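Local structure of cytoplasmic protein (Cryptococcus neoformans var. grubii serotype A, 7LPO) at residues 85-97 and 654-666. The protein is a fungal member of glycoside hydrolase family 5 that probably hydrolyses steryl beta-glucosides, releasing the sterol from its sugar. Sequence-based numbering, arbitrary orientation.
Sequences DLHLARLKAWGYN and LILDGSRAVAAFC
Trp94 inserts its indole between Arg90, one turn back in the helix that ends just before it, and Phe665 across the contact, and it has the largest surface buried here, followed by Leu654 and Phe665. The aromatic pair is T-shaped: the edge of Phe665 points at the six-membered ring with the planes at 74°, and CE1 stands 3.5 Å above the indole plane, over its centre. Arg90 CG packs on the opposite face, offset toward the rim. The indole's one polar atom, NE1, donates to Ile655 O at 2.9 Å, in the ring plane and nearly straight at 164°, which, with the contacts on both faces, helps to set the rotation of the indole. Cys666 SG approaches CD1 of Trp94 obliquely, at 3.9 Å.

Leu654 is a knob in a hole formed by Leu86, Ala89, Arg90 and Ala93. With CG anti to the backbone N (chi1 176°), its branches part: CD1 presses on Leu86 CD1 at 3.5 Å, a tight fit, while CD2 lies against Ala93 CB at 4.0 Å. Its carbonyl O accepts from Arg90 NE at 2.9 Å, in the carbonyl plane. The Arg90 chain bends at chi3; its NH2 donates to a water within hydrogen-bonding distance of Asp657 O, and NH1 is hydrogen-bonded to the Tyr573 hydroxyl.

Beyond the Schellman turn at Gly95, Tyr96 OH donates to Phe665 O at 2.8 Å from well above the carbonyl plane. Helix 83-93, in the part of the chain matching the family 5 cellulases, is thus joined to the segment leading into strand 669-673. Three side-chain donors meet the carbonyls of Leu654, Ile655 and Phe665, implying that this largely buried, mostly apolar interface also satisfies main-chain oxygens near two helix ends.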
ATOM      1  N   ASP A  85      -5.514  18.540 -13.802  1.00 24.79           N
ATOM      2  CA  ASP A  85      -6.348  17.911 -14.819  1.00 25.33           C
ATOM      3  C   ASP A  85      -5.517  17.118 -15.819  1.00 23.70           C
ATOM      4  O   ASP A  85      -6.006  16.133 -16.379  1.00 23.26           O
ATOM      5  CB  ASP A  85      -7.175  18.966 -15.553  1.00 30.84           C
ATOM      6  CG  ASP A  85      -8.224  19.602 -14.661  1.00 37.76           C
ATOM      7  OD1 ASP A  85      -9.239  18.934 -14.380  1.00 37.46           O
ATOM      8  OD2 ASP A  85      -8.022  20.761 -14.221  1.00 43.12           O
ATOM      9  N   LEU A  86      -4.280  17.540 -16.076  1.00 27.20           N
ATOM     10  CA  LEU A  86      -3.445  16.819 -17.029  1.00 26.61           C
ATOM     11  C   LEU A  86      -3.055  15.450 -16.489  1.00 24.70           C
ATOM     12  O   LEU A  86      -3.037  14.466 -17.235  1.00 23.73           O
ATOM     13  CB  LEU A  86      -2.204  17.645 -17.355  1.00 27.70           C
ATOM     14  CG  LEU A  86      -1.391  17.179 -18.559  1.00 33.14           C
ATOM     15  CD1 LEU A  86      -2.258  16.951 -19.788  1.00 34.15           C
ATOM     16  CD2 LEU A  86      -0.284  18.197 -18.877  1.00 36.61           C
ATOM     17  N   HIS A  87      -2.759  15.362 -15.189  1.00 21.76           N
ATOM     18  CA  HIS A  87      -2.415  14.074 -14.597  1.00 19.60           C
ATOM     19  C   HIS A  87      -3.602  13.122 -14.626  1.00 18.51           C
ATOM     20  O   HIS A  87      -3.463  11.952 -15.002  1.00 17.04           O
ATOM     21  CB  HIS A  87      -1.929  14.274 -13.170  1.00 20.56           C
ATOM     22  CG  HIS A  87      -0.586  14.924 -13.078  1.00 20.16           C
ATOM     23  ND1 HIS A  87       0.552  14.361 -13.611  1.00 19.62           N
ATOM     24  CD2 HIS A  87      -0.200  16.090 -12.512  1.00 21.59           C
ATOM     25  CE1 HIS A  87       1.583  15.151 -13.376  1.00 21.72           C
ATOM     26  NE2 HIS A  87       1.155  16.203 -12.701  1.00 21.62           N
ATOM     27  N   LEU A  88      -4.785  13.602 -14.233  1.00 19.14           N
ATOM     28  CA  LEU A  88      -5.960  12.739 -14.252  1.00 17.16           C
ATOM     29  C   LEU A  88      -6.313  12.339 -15.678  1.00 18.73           C
ATOM     30  O   LEU A  88      -6.718  11.200 -15.928  1.00 23.16           O
ATOM     31  CB  LEU A  88      -7.141  13.432 -13.571  1.00 15.72           C
ATOM     32  CG  LEU A  88      -6.956  13.719 -12.077  1.00 17.00           C
ATOM     33  CD1 LEU A  88      -8.046  14.648 -11.531  1.00 19.50           C
ATOM     34  CD2 LEU A  88      -6.944  12.432 -11.262  1.00 16.75           C
ATOM     35  N   ALA A  89      -6.161  13.258 -16.631  1.00 16.80           N
ATOM     36  CA  ALA A  89      -6.399  12.914 -18.027  1.00 15.78           C
ATOM     37  C   ALA A  89      -5.490  11.776 -18.458  1.00 14.77           C
ATOM     38  O   ALA A  89      -5.932  10.832 -19.122  1.00 15.72           O
ATOM     39  CB  ALA A  89      -6.178  14.136 -18.918  1.00 19.16           C
ATOM     40  N   ARG A  90      -4.213  11.855 -18.089  1.00 14.44           N
ATOM     41  CA  ARG A  90      -3.273  10.804 -18.445  1.00 14.04           C
ATOM     42  C   ARG A  90      -3.716   9.473 -17.858  1.00 14.02           C
ATOM     43  O   ARG A  90      -3.770   8.457 -18.558  1.00 14.12           O
ATOM     44  CB  ARG A  90      -1.876  11.184 -17.958  1.00 14.07           C
ATOM     45  CG  ARG A  90      -0.764  10.237 -18.402  1.00 16.06           C
ATOM     46  CD  ARG A  90       0.619  10.786 -17.986  1.00 18.07           C
ATOM     47  NE  ARG A  90       0.960  12.032 -18.679  1.00 19.44           N
ATOM     48  CZ  ARG A  90       1.080  13.221 -18.093  1.00 18.51           C
ATOM     49  NH1 ARG A  90       0.894  13.362 -16.783  1.00 19.10           N
ATOM     50  NH2 ARG A  90       1.401  14.275 -18.825  1.00 17.42           N
ATOM     51  N   LEU A  91      -4.051   9.462 -16.571  1.00 14.16           N
ATOM     52  CA  LEU A  91      -4.462   8.216 -15.936  1.00 16.21           C
ATOM     53  C   LEU A  91      -5.716   7.655 -16.597  1.00 16.14           C
ATOM     54  O   LEU A  91      -5.816   6.445 -16.832  1.00 14.12           O
ATOM     55  CB  LEU A  91      -4.693   8.448 -14.446  1.00 17.73           C
ATOM     56  CG  LEU A  91      -3.474   8.908 -13.652  1.00 18.87           C
ATOM     57  CD1 LEU A  91      -3.831   9.253 -12.208  1.00 19.91           C
ATOM     58  CD2 LEU A  91      -2.381   7.835 -13.680  1.00 16.94           C
ATOM     59  N   LYS A  92      -6.676   8.520 -16.928  1.00 18.56           N
ATOM     60  CA  LYS A  92      -7.890   8.032 -17.578  1.00 21.87           C
ATOM     61  C   LYS A  92      -7.598   7.512 -18.981  1.00 19.14           C
ATOM     62  O   LYS A  92      -8.136   6.475 -19.392  1.00 19.11           O
ATOM     63  CB  LYS A  92      -8.945   9.140 -17.631  1.00 26.95           C
ATOM     64  CG  LYS A  92     -10.377   8.613 -17.693  1.00 30.53           C
ATOM     65  CD  LYS A  92     -10.825   8.130 -16.318  1.00 36.27           C
ATOM     66  CE  LYS A  92     -12.234   7.558 -16.339  1.00 40.53           C
ATOM     67  NZ  LYS A  92     -12.234   6.070 -16.234  1.00 43.15           N
ATOM     68  N   ALA A  93      -6.741   8.213 -19.728  1.00 17.13           N
ATOM     69  CA  ALA A  93      -6.385   7.784 -21.077  1.00 18.02           C
ATOM     70  C   ALA A  93      -5.651   6.447 -21.081  1.00 16.35           C
ATOM     71  O   ALA A  93      -5.673   5.743 -22.097  1.00 15.92           O
ATOM     72  CB  ALA A  93      -5.527   8.859 -21.757  1.00 19.32           C
ATOM     73  N   TRP A  94      -4.992   6.095 -19.976  1.00 17.58           N
ATOM     74  CA  TRP A  94      -4.348   4.800 -19.819  1.00 14.16           C
ATOM     75  C   TRP A  94      -5.337   3.708 -19.454  1.00 17.01           C
ATOM     76  O   TRP A  94      -4.919   2.563 -19.235  1.00 17.84           O
ATOM     77  CB  TRP A  94      -3.258   4.870 -18.749  1.00 14.79           C
ATOM     78  CG  TRP A  94      -1.977   5.528 -19.182  1.00 14.20           C
ATOM     79  CD1 TRP A  94      -1.514   5.675 -20.463  1.00 15.02           C
ATOM     80  CD2 TRP A  94      -0.987   6.110 -18.328  1.00 14.21           C
ATOM     81  NE1 TRP A  94      -0.291   6.318 -20.452  1.00 16.03           N
ATOM     82  CE2 TRP A  94       0.045   6.601 -19.155  1.00 15.65           C
ATOM     83  CE3 TRP A  94      -0.868   6.258 -16.942  1.00 16.92           C
ATOM     84  CZ2 TRP A  94       1.169   7.236 -18.640  1.00 15.65           C
ATOM     85  CZ3 TRP A  94       0.257   6.905 -16.432  1.00 14.73           C
ATOM     86  CH2 TRP A  94       1.258   7.375 -17.280  1.00 15.63           C
ATOM     87  N   GLY A  95      -6.629   4.029 -19.395  1.00 14.21           N
ATOM     88  CA  GLY A  95      -7.660   3.051 -19.125  1.00 13.95           C
ATOM     89  C   GLY A  95      -8.026   2.885 -17.667  1.00 13.93           C
ATOM     90  O   GLY A  95      -8.907   2.077 -17.355  1.00 15.10           O
ATOM     91  N   TYR A  96      -7.399   3.629 -16.765  1.00 15.93           N
ATOM     92  CA  TYR A  96      -7.653   3.452 -15.341  1.00 17.62           C
ATOM     93  C   TYR A  96      -8.989   4.062 -14.940  1.00 19.28           C
ATOM     94  O   TYR A  96      -9.397   5.102 -15.461  1.00 21.50           O
ATOM     95  CB  TYR A  96      -6.520   4.068 -14.532  1.00 18.92           C
ATOM     96  CG  TYR A  96      -5.191   3.385 -14.780  1.00 18.63           C
ATOM     97  CD1 TYR A  96      -5.128   2.021 -15.035  1.00 19.01           C
ATOM     98  CD2 TYR A  96      -4.003   4.098 -14.750  1.00 16.14           C
ATOM     99  CE1 TYR A  96      -3.928   1.391 -15.263  1.00 20.05           C
ATOM    100  CE2 TYR A  96      -2.794   3.469 -14.976  1.00 17.54           C
ATOM    101  CZ  TYR A  96      -2.764   2.121 -15.237  1.00 19.43           C
ATOM    102  OH  TYR A  96      -1.565   1.494 -15.471  1.00 23.37           O
ATOM    103  N   ASN A  97      -9.689   3.380 -14.030  1.00 18.53           N
ATOM    104  CA  ASN A  97     -10.943   3.874 -13.473  1.00 19.69           C
ATOM    105  C   ASN A  97     -10.933   3.864 -11.948  1.00 18.27           C
ATOM    106  O   ASN A  97     -11.997   4.005 -11.329  1.00 16.99           O
ATOM    107  CB  ASN A  97     -12.122   3.045 -13.988  1.00 24.14           C
ATOM    108  CG  ASN A  97     -11.935   1.550 -13.751  1.00 29.38           C
ATOM    109  OD1 ASN A  97     -10.984   1.131 -13.088  1.00 31.68           O
ATOM    110  ND2 ASN A  97     -12.843   0.742 -14.289  1.00 30.95           N
ATOM    111  N   LEU A 654       0.422  12.795 -24.433  1.00 22.21           N
ATOM    112  CA  LEU A 654      -0.209  12.617 -23.130  1.00 21.75           C
ATOM    113  C   LEU A 654       0.074  11.230 -22.562  1.00 20.66           C
ATOM    114  O   LEU A 654       0.411  11.085 -21.380  1.00 19.61           O
ATOM    115  CB  LEU A 654      -1.716  12.842 -23.244  1.00 20.34           C
ATOM    116  CG  LEU A 654      -2.523  12.595 -21.970  1.00 20.79           C
ATOM    117  CD1 LEU A 654      -2.230  13.661 -20.928  1.00 20.90           C
ATOM    118  CD2 LEU A 654      -4.014  12.554 -22.298  1.00 21.97           C
ATOM    119  N   ILE A 655      -0.069  10.193 -23.388  1.00 22.77           N
ATOM    120  CA  ILE A 655       0.040   8.828 -22.880  1.00 22.60           C
ATOM    121  C   ILE A 655       1.444   8.254 -22.981  1.00 20.64           C
ATOM    122  O   ILE A 655       1.683   7.144 -22.480  1.00 22.92           O
ATOM    123  CB  ILE A 655      -0.943   7.893 -23.611  1.00 25.25           C
ATOM    124  CG1 ILE A 655      -0.755   7.970 -25.131  1.00 24.98           C
ATOM    125  CG2 ILE A 655      -2.389   8.247 -23.246  1.00 24.80           C
ATOM    126  CD1 ILE A 655      -1.671   7.058 -25.902  1.00 23.75           C
ATOM    127  N   LEU A 656       2.377   8.961 -23.583  1.00 19.57           N
ATOM    128  CA  LEU A 656       3.729   8.440 -23.737  1.00 20.55           C
ATOM    129  C   LEU A 656       4.790   9.283 -23.056  1.00 18.65           C
ATOM    130  O   LEU A 656       5.712   8.731 -22.447  1.00 19.47           O
ATOM    131  CB  LEU A 656       4.094   8.323 -25.226  1.00 22.85           C
ATOM    132  CG  LEU A 656       3.251   7.412 -26.110  1.00 27.92           C
ATOM    133  CD1 LEU A 656       3.753   7.496 -27.550  1.00 30.02           C
ATOM    134  CD2 LEU A 656       3.293   5.990 -25.588  1.00 28.93           C
ATOM    135  N   ASP A 657       4.716  10.603 -23.168  1.00 20.51           N
ATOM    136  CA  ASP A 657       5.824  11.453 -22.751  1.00 22.81           C
ATOM    137  C   ASP A 657       5.898  11.530 -21.230  1.00 22.79           C
ATOM    138  O   ASP A 657       4.923  11.911 -20.575  1.00 22.97           O
ATOM    139  CB  ASP A 657       5.665  12.840 -23.354  1.00 26.83           C
ATOM    140  CG  ASP A 657       6.919  13.665 -23.256  1.00 28.14           C
ATOM    141  OD1 ASP A 657       8.004  13.121 -23.526  1.00 29.51           O
ATOM    142  OD2 ASP A 657       6.815  14.855 -22.912  1.00 30.06           O
ATOM    143  N   GLY A 658       7.063  11.185 -20.676  1.00 20.53           N
ATOM    144  CA  GLY A 658       7.243  11.072 -19.248  1.00 18.76           C
ATOM    145  C   GLY A 658       6.984   9.692 -18.677  1.00 15.98           C
ATOM    146  O   GLY A 658       7.375   9.439 -17.531  1.00 14.30           O
ATOM    147  N   SER A 659       6.341   8.800 -19.434  1.00 16.18           N
ATOM    148  CA  SER A 659       6.041   7.456 -18.960  1.00 19.27           C
ATOM    149  C   SER A 659       7.271   6.556 -19.044  1.00 17.95           C
ATOM    150  O   SER A 659       8.151   6.750 -19.883  1.00 17.49           O
ATOM    151  CB  SER A 659       4.896   6.853 -19.778  1.00 23.28           C
ATOM    152  OG  SER A 659       5.370   6.413 -21.045  1.00 27.24           O
ATOM    153  N   ARG A 660       7.329   5.565 -18.157  1.00 16.76           N
ATOM    154  CA  ARG A 660       8.382   4.555 -18.168  1.00 15.90           C
ATOM    155  C   ARG A 660       7.746   3.172 -18.234  1.00 17.85           C
ATOM    156  O   ARG A 660       6.959   2.807 -17.356  1.00 18.39           O
ATOM    157  CB  ARG A 660       9.279   4.678 -16.933  1.00 14.43           C
ATOM    158  CG  ARG A 660       9.930   6.040 -16.767  1.00 16.46           C
ATOM    159  CD  ARG A 660       9.092   6.942 -15.877  1.00 16.73           C
ATOM    160  NE  ARG A 660       9.186   6.593 -14.460  1.00 16.71           N
ATOM    161  CZ  ARG A 660      10.240   6.853 -13.692  1.00 19.15           C
ATOM    162  NH1 ARG A 660      11.313   7.446 -14.213  1.00 18.47           N
ATOM    163  NH2 ARG A 660      10.227   6.516 -12.403  1.00 19.35           N
ATOM    164  N   ALA A 661       8.098   2.404 -19.266  1.00 15.64           N
ATOM    165  CA  ALA A 661       7.573   1.054 -19.468  1.00 17.24           C
ATOM    166  C   ALA A 661       6.051   1.060 -19.586  1.00 14.24           C
ATOM    167  O   ALA A 661       5.372   0.164 -19.085  1.00 14.21           O
ATOM    168  CB  ALA A 661       8.021   0.114 -18.349  1.00 18.53           C
ATOM    169  N   VAL A 662       5.520   2.085 -20.255  1.00 14.23           N
ATOM    170  CA  VAL A 662       4.082   2.206 -20.468  1.00 14.19           C
ATOM    171  C   VAL A 662       3.513   0.959 -21.136  1.00 15.13           C
ATOM    172  O   VAL A 662       2.371   0.573 -20.873  1.00 14.15           O
ATOM    173  CB  VAL A 662       3.796   3.485 -21.291  1.00 14.44           C
ATOM    174  CG1 VAL A 662       4.240   3.307 -22.743  1.00 16.02           C
ATOM    175  CG2 VAL A 662       2.341   3.862 -21.205  1.00 14.23           C
ATOM    176  N   ALA A 663       4.288   0.300 -21.997  1.00 16.05           N
ATOM    177  CA  ALA A 663       3.765  -0.880 -22.677  1.00 15.48           C
ATOM    178  C   ALA A 663       3.334  -1.958 -21.687  1.00 18.80           C
ATOM    179  O   ALA A 663       2.446  -2.762 -21.992  1.00 19.35           O
ATOM    180  CB  ALA A 663       4.806  -1.439 -23.639  1.00 15.16           C
ATOM    181  N   ALA A 664       3.932  -1.991 -20.498  1.00 15.44           N
ATOM    182  CA  ALA A 664       3.618  -3.048 -19.545  1.00 14.84           C
ATOM    183  C   ALA A 664       2.468  -2.693 -18.614  1.00 14.14           C
ATOM    184  O   ALA A 664       1.687  -3.581 -18.253  1.00 14.12           O
ATOM    185  CB  ALA A 664       4.858  -3.398 -18.716  1.00 15.12           C
ATOM    186  N   PHE A 665       2.325  -1.426 -18.213  1.00 16.63           N
ATOM    187  CA  PHE A 665       1.263  -1.097 -17.269  1.00 19.18           C
ATOM    188  C   PHE A 665      -0.012  -0.590 -17.928  1.00 18.92           C
ATOM    189  O   PHE A 665      -1.058  -0.593 -17.274  1.00 19.18           O
ATOM    190  CB  PHE A 665       1.748  -0.093 -16.202  1.00 16.16           C
ATOM    191  CG  PHE A 665       2.117   1.282 -16.706  1.00 14.20           C
ATOM    192  CD1 PHE A 665       1.150   2.184 -17.116  1.00 14.18           C
ATOM    193  CD2 PHE A 665       3.437   1.701 -16.672  1.00 14.35           C
ATOM    194  CE1 PHE A 665       1.500   3.462 -17.527  1.00 14.43           C
ATOM    195  CE2 PHE A 665       3.795   2.981 -17.069  1.00 16.44           C
ATOM    196  CZ  PHE A 665       2.825   3.865 -17.498  1.00 16.42           C
ATOM    197  N   CYS A 666       0.029  -0.194 -19.196  1.00 18.13           N
ATOM    198  CA  CYS A 666      -1.166   0.211 -19.934  1.00 16.03           C
ATOM    199  C   CYS A 666      -1.578  -0.958 -20.821  1.00 14.06           C
ATOM    200  O   CYS A 666      -0.891  -1.268 -21.802  1.00 15.79           O
ATOM    201  CB  CYS A 666      -0.899   1.466 -20.763  1.00 16.41           C
ATOM    202  SG  CYS A 666      -2.360   2.072 -21.634  1.00 18.74           S
TER
HETATM  203  O   HOH W   1       2.554  13.682 -21.372  1.00 27.41           O